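PDB 3KK7: putative cell invasion protein with MAC/Perforin domain from Bacteroides thetaiotaomicron VPI-5482, which is of unknown function but belongs to the membrane-attack complex/perforin (MACPF) family, many members of which form pores in membranes. Local coordinates for residues 381-386 with 392-397; 459-464 with 468-473. All coordinates share one frame; numbering follows the deposited sequence.

Contact 1 of 2, residues 381-386 with 392-397; sequences KMYIRK and KLYDIV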
loop_
_atom_site.group_PDB
_atom_site.type_symbol
_atom_site.label_atom_id
_atom_site.label_comp_id
_atom_site.label_asym_id
_atom_site.label_seq_id
_atom_site.Cartn_x
_atom_site.Cartn_y
_atom_site.Cartn_z
ATOM N N LYS A 381 -0.306 5.538 31.813
ATOM C CA LYS A 381 -1.570 5.073 32.336
ATOM C C LYS A 381 -2.458 4.554 31.214
ATOM O O LYS A 381 -2.551 5.185 30.168
ATOM C CB LYS A 381 -2.261 6.208 33.088
ATOM C CG LYS A 381 -1.572 6.552 34.387
ATOM C CD LYS A 381 -2.256 7.705 35.132
ATOM C CE LYS A 381 -1.627 7.906 36.503
ATOM N NZ LYS A 381 -1.700 9.303 36.993
HETATM N N MSE A 382 -3.090 3.398 31.447
HETATM C CA MSE A 382 -4.030 2.780 30.504
HETATM C C MSE A 382 -5.417 2.753 31.124
HETATM O O MSE A 382 -5.596 2.296 32.252
HETATM C CB MSE A 382 -3.596 1.356 30.160
HETATM C CG MSE A 382 -4.419 0.661 29.089
HETATM SE SE MSE A 382 -3.947 -1.238 29.074
HETATM C CE MSE A 382 -5.718 -2.063 28.784
ATOM N N TYR A 383 -6.384 3.272 30.377
ATOM C CA TYR A 383 -7.756 3.362 30.836
ATOM C C TYR A 383 -8.325 1.967 30.990
ATOM O O TYR A 383 -8.105 1.114 30.132
ATOM C CB TYR A 383 -8.587 4.159 29.832
ATOM C CG TYR A 383 -10.027 4.311 30.242
ATOM C CD1 TYR A 383 -10.375 5.116 31.321
ATOM C CD2 TYR A 383 -11.043 3.638 29.570
ATOM C CE1 TYR A 383 -11.697 5.259 31.718
ATOM C CE2 TYR A 383 -12.372 3.781 29.962
ATOM C CZ TYR A 383 -12.687 4.598 31.037
ATOM O OH TYR A 383 -13.993 4.757 31.429
ATOM N N ILE A 384 -9.031 1.730 32.089
ATOM C CA ILE A 384 -9.628 0.418 32.355
ATOM C C ILE A 384 -11.142 0.555 32.404
ATOM O O ILE A 384 -11.833 -0.044 31.583
ATOM C CB ILE A 384 -9.111 -0.248 33.670
ATOM C CG1 ILE A 384 -7.598 -0.466 33.614
ATOM C CG2 ILE A 384 -9.810 -1.598 33.893
ATOM C CD1 ILE A 384 -7.141 -1.447 32.520
ATOM N N ARG A 385 -11.657 1.339 33.350
ATOM C CA ARG A 385 -13.102 1.546 33.458
ATOM C C ARG A 385 -13.451 2.769 34.287
ATOM O O ARG A 385 -12.565 3.388 34.894
ATOM C CB ARG A 385 -13.765 0.316 34.083
ATOM C CG ARG A 385 -13.209 -0.074 35.458
ATOM C CD ARG A 385 -14.177 -0.975 36.209
ATOM N NE ARG A 385 -13.752 -1.177 37.595
ATOM C CZ ARG A 385 -12.847 -2.071 37.990
ATOM N NH1 ARG A 385 -12.236 -2.874 37.111
ATOM N NH2 ARG A 385 -12.548 -2.161 39.284
ATOM N N LYS A 386 -14.745 3.102 34.295
ATOM C CA LYS A 386 -15.314 4.132 35.171
ATOM C C LYS A 386 -15.791 3.510 36.472
ATOM O O LYS A 386 -16.442 2.472 36.457
ATOM C CB LYS A 386 -16.519 4.852 34.521
ATOM C CG LYS A 386 -16.152 5.682 33.312
ATOM C CD LYS A 386 -16.995 6.951 33.115
ATOM C CE LYS A 386 -16.240 7.881 32.121
ATOM N NZ LYS A 386 -17.115 8.879 31.423
ATOM N N LYS A 392 -12.823 8.050 36.090
ATOM C CA LYS A 392 -11.947 7.269 35.238
ATOM C C LYS A 392 -10.848 6.620 36.081
ATOM O O LYS A 392 -10.208 7.281 36.909
ATOM C CB LYS A 392 -11.370 8.112 34.117
ATOM C CG LYS A 392 -12.410 8.533 33.091
ATOM C CD LYS A 392 -11.724 8.948 31.783
ATOM C CE LYS A 392 -12.708 9.297 30.656
ATOM N NZ LYS A 392 -13.132 10.732 30.713
ATOM N N LEU A 393 -10.683 5.309 35.877
ATOM C CA LEU A 393 -9.699 4.481 36.591
ATOM C C LEU A 393 -8.692 3.876 35.616
ATOM O O LEU A 393 -9.062 3.376 34.545
ATOM C CB LEU A 393 -10.389 3.340 37.320
ATOM C CG LEU A 393 -11.448 3.698 38.344
ATOM C CD1 LEU A 393 -12.147 2.403 38.776
ATOM C CD2 LEU A 393 -10.802 4.425 39.514
ATOM N N TYR A 394 -7.425 3.892 36.028
ATOM C CA TYR A 394 -6.323 3.547 35.159
ATOM C C TYR A 394 -5.371 2.532 35.775
ATOM O O TYR A 394 -5.199 2.488 36.988
ATOM C CB TYR A 394 -5.536 4.809 34.873
ATOM C CG TYR A 394 -6.291 5.885 34.140
ATOM C CD1 TYR A 394 -6.323 5.909 32.742
ATOM C CD2 TYR A 394 -6.950 6.894 34.831
ATOM C CE1 TYR A 394 -7.001 6.910 32.053
ATOM C CE2 TYR A 394 -7.622 7.904 34.156
ATOM C CZ TYR A 394 -7.642 7.910 32.767
ATOM O OH TYR A 394 -8.311 8.897 32.086
ATOM N N ASP A 395 -4.762 1.718 34.911
ATOM C CA ASP A 395 -3.645 0.858 35.269
ATOM C C ASP A 395 -2.370 1.580 34.805
ATOM O O ASP A 395 -2.420 2.458 33.942
ATOM C CB ASP A 395 -3.783 -0.515 34.584
ATOM C CG ASP A 395 -2.794 -1.575 35.127
ATOM O OD1 ASP A 395 -2.159 -1.336 36.172
ATOM O OD2 ASP A 395 -2.662 -2.666 34.521
ATOM N N ILE A 396 -1.235 1.220 35.397
ATOM C CA ILE A 396 0.061 1.765 34.998
ATOM C C ILE A 396 0.725 0.682 34.183
ATOM O O ILE A 396 0.855 -0.446 34.634
ATOM C CB ILE A 396 0.925 2.111 36.213
ATOM C CG1 ILE A 396 0.224 3.170 37.059
ATOM C CG2 ILE A 396 2.298 2.618 35.781
ATOM C CD1 ILE A 396 0.847 3.366 38.434
ATOM N N VAL A 397 1.170 1.051 32.995
ATOM C CA VAL A 397 1.612 0.102 31.983
ATOM C C VAL A 397 2.903 0.564 31.250
ATOM O O VAL A 397 3.053 1.750 30.934
ATOM C CB VAL A 397 0.461 -0.085 30.975
ATOM C CG1 VAL A 397 0.987 -0.336 29.620
ATOM C CG2 VAL A 397 -0.471 -1.222 31.420
#
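The backbones of Met382 and Asp395 bond to each other in both directions where 381-386 and 392-397 run antiparallel: Met382 N donates a hydrogen bond to Asp395 O at 2.7 Å, and Asp395 N answers to Met382 O. The axes of the two short segments diverge strongly from strict antiparallel, at 139°. Towards the turn, Ile384 N binds Leu393 O, while Leu393 N binds Arg385 O at 2.9 Å. Ile384 and Arg385 therefore both face Leu393, which makes a classic beta bulge and shifts the register by one residue. These are the loop-proximal halves of a beta hairpin, joined by five residues, within the D2 family region; in its mixed sheet strand 376-386 is also paired in parallel with 450-454 and 457-459.

On the face carrying the two tyrosines, the edge of the Tyr383 ring meets the face of Tyr394 in an offset edge-to-face pair, with planes at 69° and centroids 5.8 Å apart. Setting CG of Tyr383 trans to its own N (chi1 -179°) swings the ring towards the turn, where CE1 meets Lys392 CG at 3.6 Å. The two side chains cross at about a right angle, the lysine methylenes coming obliquely to CE1, so a long chain suits this exposed spot: its carbons pack while its ammonium reaches on. Lys386 lies alongside it, pointing the same way, with NZ 4.4 Å from Lys392 NZ; solvent probably screens these like charges.

The other face mixes apolar packing with charge. Met382, here selenomethionine, places SE 4.2 Å from Val397 CG2, and both also touch Ile409. Leu393 lies buried against helix 420-424, its CD1 4.1 Å from Arg385 NE, and the arginine's guanidinium forms a salt bridge with Asp420 and hydrogen bonds to the carbonyls of Ala416 and Gln418.

Contact 2 of 2, residues 459-464 with 468-473; sequences INPIIQ and SFQINN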
loop_
_atom_site.group_PDB
_atom_site.type_symbol
_atom_site.label_atom_id
_atom_site.label_comp_id
_atom_site.label_asym_id
_atom_site.label_seq_id
_atom_site.Cartn_x
_atom_site.Cartn_y
_atom_site.Cartn_z
ATOM N N ILE A 459 -3.184 6.199 27.541
ATOM C CA ILE A 459 -3.321 5.498 26.271
ATOM C C ILE A 459 -4.534 4.599 26.422
ATOM O O ILE A 459 -4.649 3.855 27.400
ATOM C CB ILE A 459 -2.037 4.734 25.881
ATOM C CG1 ILE A 459 -2.137 4.237 24.433
ATOM C CG2 ILE A 459 -1.745 3.606 26.853
ATOM C CD1 ILE A 459 -0.817 3.727 23.853
ATOM N N ASN A 460 -5.468 4.714 25.481
ATOM C CA ASN A 460 -6.741 3.987 25.559
ATOM C C ASN A 460 -6.983 2.988 24.383
ATOM O O ASN A 460 -7.575 3.341 23.357
ATOM C CB ASN A 460 -7.879 4.996 25.668
ATOM C CG ASN A 460 -9.216 4.334 25.901
ATOM O OD1 ASN A 460 -9.302 3.260 26.522
ATOM N ND2 ASN A 460 -10.277 4.967 25.402
ATOM N N PRO A 461 -6.522 1.732 24.540
ATOM C CA PRO A 461 -6.693 0.689 23.521
ATOM C C PRO A 461 -8.060 -0.005 23.565
ATOM O O PRO A 461 -8.475 -0.558 22.546
ATOM C CB PRO A 461 -5.594 -0.319 23.869
ATOM C CG PRO A 461 -5.473 -0.221 25.351
ATOM C CD PRO A 461 -5.763 1.227 25.705
ATOM N N ILE A 462 -8.732 0.016 24.729
ATOM C CA ILE A 462 -10.082 -0.580 24.899
ATOM C C ILE A 462 -11.125 0.160 24.023
ATOM O O ILE A 462 -12.003 -0.486 23.434
ATOM C CB ILE A 462 -10.536 -0.652 26.427
ATOM C CG1 ILE A 462 -9.560 -1.527 27.254
ATOM C CG2 ILE A 462 -12.003 -1.185 26.560
ATOM C CD1 ILE A 462 -9.843 -1.588 28.780
ATOM N N ILE A 463 -11.005 1.495 23.929
ATOM C CA ILE A 463 -11.869 2.321 23.054
ATOM C C ILE A 463 -11.200 2.725 21.717
ATOM O O ILE A 463 -11.863 3.354 20.890
ATOM C CB ILE A 463 -12.403 3.594 23.786
ATOM N N GLN A 464 -9.919 2.372 21.506
ATOM C CA GLN A 464 -9.207 2.604 20.221
ATOM C C GLN A 464 -8.298 1.422 19.865
ATOM O O GLN A 464 -8.623 0.610 18.990
ATOM C CB GLN A 464 -8.382 3.901 20.274
ATOM C CG GLN A 464 -9.216 5.210 20.193
ATOM C CD GLN A 464 -8.849 6.272 21.256
ATOM O OE1 GLN A 464 -7.990 6.062 22.123
ATOM N NE2 GLN A 464 -9.519 7.416 21.185
ATOM N N SER A 468 -2.120 1.971 18.684
ATOM C CA SER A 468 -1.643 1.107 19.785
ATOM C C SER A 468 -2.008 -0.375 19.629
ATOM O O SER A 468 -3.018 -0.701 19.040
ATOM C CB SER A 468 -2.155 1.608 21.139
ATOM O OG SER A 468 -3.338 0.929 21.549
ATOM N N PHE A 469 -1.176 -1.263 20.167
ATOM C CA PHE A 469 -1.529 -2.685 20.289
ATOM C C PHE A 469 -1.375 -3.131 21.741
ATOM O O PHE A 469 -0.488 -2.648 22.463
ATOM C CB PHE A 469 -0.644 -3.545 19.397
ATOM C CG PHE A 469 -0.664 -3.127 17.965
ATOM C CD1 PHE A 469 0.089 -2.045 17.536
ATOM C CD2 PHE A 469 -1.459 -3.777 17.053
ATOM C CE1 PHE A 469 0.053 -1.633 16.226
ATOM C CE2 PHE A 469 -1.486 -3.366 15.723
ATOM C CZ PHE A 469 -0.739 -2.296 15.317
ATOM N N GLN A 470 -2.254 -4.044 22.156
ATOM C CA GLN A 470 -2.202 -4.693 23.475
ATOM C C GLN A 470 -1.572 -6.063 23.390
ATOM O O GLN A 470 -2.024 -6.896 22.618
ATOM C CB GLN A 470 -3.599 -4.929 24.010
ATOM C CG GLN A 470 -4.356 -3.692 24.450
ATOM C CD GLN A 470 -5.449 -4.029 25.470
ATOM O OE1 GLN A 470 -5.491 -5.129 26.021
ATOM N NE2 GLN A 470 -6.317 -3.077 25.735
ATOM N N ILE A 471 -0.528 -6.286 24.186
ATOM C CA ILE A 471 0.045 -7.615 24.366
ATOM C C ILE A 471 -0.043 -7.955 25.852
ATOM O O ILE A 471 0.673 -7.379 26.686
ATOM C CB ILE A 471 1.514 -7.724 23.921
ATOM C CG1 ILE A 471 1.824 -6.889 22.679
ATOM C CG2 ILE A 471 1.858 -9.201 23.653
ATOM C CD1 ILE A 471 3.332 -6.791 22.414
ATOM N N ASN A 472 -0.945 -8.876 26.182
ATOM C CA ASN A 472 -1.143 -9.301 27.575
ATOM C C ASN A 472 -0.016 -10.179 28.051
ATOM O O ASN A 472 0.596 -10.892 27.255
ATOM C CB ASN A 472 -2.423 -10.117 27.729
ATOM C CG ASN A 472 -3.665 -9.331 27.417
ATOM O OD1 ASN A 472 -3.752 -8.134 27.711
ATOM N ND2 ASN A 472 -4.660 -10.007 26.847
ATOM N N ASN A 473 0.231 -10.145 29.358
ATOM C CA ASN A 473 1.169 -11.063 29.990
ATOM C C ASN A 473 2.538 -11.086 29.315
ATOM O O ASN A 473 3.108 -12.165 29.105
ATOM C CB ASN A 473 0.578 -12.474 29.988
ATOM C CG ASN A 473 -0.830 -12.508 30.520
ATOM O OD1 ASN A 473 -1.166 -11.762 31.435
ATOM N ND2 ASN A 473 -1.666 -13.372 29.956
#
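Pro461 packing against Ser468 and Gln470 is a surface contact of side chains, in which the loop that follows strand 457-459 rests on strand 468-472 of a mixed sheet, both segments lying within the D2 family region. The two segments do not pair as strands: their nearest CA atoms, those of Pro461 and Ser468, stay 6.3 Å apart. Each belongs to the sheet through another neighbour, Ile459 bonding by its backbone to Lys381, and Phe469 and Ile471 bonding to strand 407-411. Residues 461-464 bend as a type I beta turn, closed by a weak bond from Gln464 N to Pro461 O, soon after strand 457-459 ends.

Strand alternation explains which residues meet the loop. Ser468 and Gln470 direct their side chains towards it, whereas Phe469 points away and Ile471 packs on Tyr499 and Phe501 of a neighbouring sheet. Proline suits the receiving position, since its rigid ring offers a compact apolar surface and it has no N-H to offer a neighbouring strand, a small loss just beyond the end of strand pairing; the ring also touches Met382 and Ile409. Ser468 is small enough to fit against the loop, its OG 3.5 Å from Pro461 CB. Beside it, Ile459 CG1 stands opposite its backbone N (chi1 -169°), which stretches the branch out until CD1 lies 3.7 Å from Ser468 CB.

Gln470 passes the proline ring at about a right angle, its extended chain carrying the amide past the ring towards Ile462. The approach of the amide nitrogen to Pro461 CG is tighter than ordinary packing allows, so its exact position is doubtful. Nearer the strand, the glutamine's methylene CG packs 3.6 Å from Pro461 CB.

Contacts 1 and 2 follow one another along the chain and serve the same mixed sheet, their centres about 11 Å apart. Contact 1 is partly buried and buries 658 Å² between neighbouring strands through backbone bonds and packing on both faces; contact 2 lies at the surface, buries 209 Å², and relies on van der Waals contact alone between a loop and a strand. Strand 376-386 connects them. Lys381 O probably accepts a hydrogen bond from Ile459 N at 2.9 Å, and Met382, whose selenium touches Val397, turns its CE methyl towards Gln470. Charged ends and tyrosines mark the hairpin, whereas in contact 2 a loop proline meets a serine and a glutamine of the strand.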